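Local coordinates for protein gluconate kinase (Lactobacillus acidophilus, PDB 3LL3) that probably phosphorylates a sugar or sugar acid such as gluconate or xylulose with ATP, as a member of the FGGY carbohydrate kinase family, at residues L334-Y339 against R370-G375. Residues are numbered along the deposited sequence; the frame is centred on the assembly and turned at random.
Sequences LIFLPY and RAVIEG
A strand of the small two-stranded antiparallel sheet in the C-terminal FGGY domain, 335-337, lies against the long helix 365-388, with the F336 ring beside V372, its CB against A371 and its backbone against G375. The axes approach to 6.9 Å at 55°, and G375 is what lets the chains come this close: its CA sits 3.3 Å from F336 O in a CA-H...O contact, where a side chain would strike that oxygen. With CG anti to the backbone N (chi1 -180°), the F336 ring runs alongside V372, and V372 CG2 stands over the ring centre, 4.0 Å from the centroid and almost exactly on its normal, a CH-pi contact. An alanine at F336 would probably leave V372 CG2 without its ring face and open a gap between strand and helix. Beside it, L334 CD2 rests on A371 CB at 3.7 Å, and P338 CG touches G375 O.

Two waters bridge the strand and the helix. One accepts from F336 N and donates to A371 O, which also takes the helical bond from G375 N; the other donates to L334 O and, at 2.8 Å, to E374 OE1. E374 OE2 meets R370 NH1 in the guanidinium plane at 3.3 Å, and G330 N and Y471 also bond to OE2, so the carboxylate is firmly positioned.

On its other side the strand pairs with 354-359, while Y478 of helix 465-485 packs on L337 and P338. Helix 407-417 packs on R370, I373 and E374, and L359 of the second subunit reaches F336.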
loop_
_atom_site.group_PDB
_atom_site.type_symbol
_atom_site.label_atom_id
_atom_site.label_comp_id
_atom_site.label_asym_id
_atom_site.label_seq_id
_atom_site.Cartn_x
_atom_site.Cartn_y
_atom_site.Cartn_z
ATOM N N LEU A 334 -8.117 -2.489 -6.101
ATOM C CA LEU A 334 -7.135 -2.316 -5.048
ATOM C C LEU A 334 -6.190 -3.527 -5.039
ATOM O O LEU A 334 -6.640 -4.664 -5.014
ATOM C CB LEU A 334 -7.826 -2.128 -3.700
ATOM C CG LEU A 334 -6.886 -1.997 -2.499
ATOM C CD1 LEU A 334 -5.963 -0.780 -2.665
ATOM C CD2 LEU A 334 -7.687 -1.914 -1.218
ATOM N N ILE A 335 -4.882 -3.278 -5.077
ATOM C CA ILE A 335 -3.887 -4.342 -5.013
ATOM C C ILE A 335 -3.269 -4.468 -3.614
ATOM O O ILE A 335 -2.852 -3.467 -3.013
ATOM C CB ILE A 335 -2.751 -4.120 -6.025
ATOM C CG1 ILE A 335 -3.278 -4.259 -7.454
ATOM C CG2 ILE A 335 -1.590 -5.114 -5.758
ATOM C CD1 ILE A 335 -4.041 -5.549 -7.702
ATOM N N PHE A 336 -3.214 -5.698 -3.108
ATOM C CA PHE A 336 -2.519 -6.000 -1.867
ATOM C C PHE A 336 -1.389 -6.975 -2.157
ATOM O O PHE A 336 -1.647 -8.137 -2.500
ATOM C CB PHE A 336 -3.462 -6.606 -0.827
ATOM C CG PHE A 336 -2.791 -6.939 0.487
ATOM C CD1 PHE A 336 -2.381 -5.934 1.359
ATOM C CD2 PHE A 336 -2.578 -8.256 0.859
ATOM C CE1 PHE A 336 -1.770 -6.244 2.578
ATOM C CE2 PHE A 336 -1.970 -8.572 2.062
ATOM C CZ PHE A 336 -1.561 -7.575 2.922
ATOM N N LEU A 337 -0.147 -6.507 -2.045
ATOM C CA LEU A 337 0.994 -7.427 -2.106
ATOM C C LEU A 337 1.191 -7.994 -0.695
ATOM O O LEU A 337 1.428 -7.246 0.247
ATOM C CB LEU A 337 2.263 -6.724 -2.609
ATOM C CG LEU A 337 2.206 -6.016 -3.974
ATOM C CD1 LEU A 337 3.546 -5.345 -4.335
ATOM C CD2 LEU A 337 1.802 -6.998 -5.061
ATOM N N PRO A 338 1.072 -9.323 -0.543
ATOM C CA PRO A 338 0.954 -9.935 0.793
ATOM C C PRO A 338 2.273 -10.209 1.515
ATOM O O PRO A 338 2.260 -10.918 2.522
ATOM C CB PRO A 338 0.277 -11.279 0.511
ATOM C CG PRO A 338 0.511 -11.560 -0.934
ATOM C CD PRO A 338 0.970 -10.309 -1.631
ATOM N N TYR A 339 3.380 -9.654 1.041
ATOM C CA TYR A 339 4.683 -10.094 1.540
ATOM C C TYR A 339 5.063 -9.601 2.932
ATOM O O TYR A 339 6.166 -9.095 3.118
ATOM C CB TYR A 339 5.772 -9.688 0.571
ATOM C CG TYR A 339 5.419 -9.869 -0.879
ATOM C CD1 TYR A 339 4.974 -11.089 -1.369
ATOM C CD2 TYR A 339 5.604 -8.836 -1.773
ATOM C CE1 TYR A 339 4.693 -11.248 -2.726
ATOM C CE2 TYR A 339 5.311 -8.975 -3.102
ATOM C CZ TYR A 339 4.865 -10.181 -3.581
ATOM O OH TYR A 339 4.598 -10.278 -4.929
ATOM N N ARG A 370 -11.142 -7.437 1.390
ATOM C CA ARG A 370 -11.168 -8.348 0.266
ATOM C C ARG A 370 -9.854 -8.340 -0.505
ATOM O O ARG A 370 -9.421 -9.375 -0.994
ATOM C CB ARG A 370 -12.348 -8.083 -0.679
ATOM C CG ARG A 370 -12.501 -9.237 -1.638
ATOM C CD ARG A 370 -13.236 -8.921 -2.903
ATOM N NE ARG A 370 -14.606 -9.346 -2.815
ATOM C CZ ARG A 370 -15.147 -10.353 -3.492
ATOM N NH1 ARG A 370 -14.454 -11.065 -4.365
ATOM N NH2 ARG A 370 -16.410 -10.620 -3.297
ATOM N N ALA A 371 -9.234 -7.171 -0.630
ATOM C CA ALA A 371 -7.953 -7.071 -1.318
ATOM C C ALA A 371 -6.919 -7.950 -0.643
ATOM O O ALA A 371 -6.062 -8.511 -1.318
ATOM C CB ALA A 371 -7.450 -5.608 -1.378
ATOM N N VAL A 372 -6.980 -8.051 0.684
ATOM C CA VAL A 372 -6.034 -8.894 1.413
ATOM C C VAL A 372 -6.215 -10.350 0.976
ATOM O O VAL A 372 -5.250 -11.031 0.618
ATOM C CB VAL A 372 -6.214 -8.794 2.943
ATOM C CG1 VAL A 372 -5.450 -9.925 3.646
ATOM C CG2 VAL A 372 -5.778 -7.406 3.468
ATOM N N ILE A 373 -7.467 -10.807 0.971
ATOM C CA ILE A 373 -7.756 -12.193 0.607
ATOM C C ILE A 373 -7.367 -12.453 -0.836
ATOM O O ILE A 373 -6.757 -13.477 -1.145
ATOM C CB ILE A 373 -9.244 -12.548 0.817
ATOM C CG1 ILE A 373 -9.567 -12.543 2.307
ATOM C CG2 ILE A 373 -9.531 -13.947 0.262
ATOM C CD1 ILE A 373 -11.056 -12.399 2.626
ATOM N N GLU A 374 -7.731 -11.536 -1.723
ATOM C CA GLU A 374 -7.362 -11.659 -3.120
ATOM C C GLU A 374 -5.845 -11.634 -3.353
ATOM O O GLU A 374 -5.344 -12.377 -4.209
ATOM C CB GLU A 374 -8.040 -10.588 -3.964
ATOM C CG GLU A 374 -9.552 -10.812 -4.126
ATOM C CD GLU A 374 -10.278 -9.640 -4.761
ATOM O OE1 GLU A 374 -9.654 -8.564 -4.953
ATOM O OE2 GLU A 374 -11.492 -9.797 -5.057
ATOM N N GLY A 375 -5.137 -10.779 -2.610
ATOM C CA GLY A 375 -3.693 -10.685 -2.725
ATOM C C GLY A 375 -3.015 -11.972 -2.278
ATOM O O GLY A 375 -2.072 -12.456 -2.924
HETATM O O HOH W 1 -7.181 -7.246 -5.378
HETATM O O HOH W 2 -5.062 -7.826 -3.905
#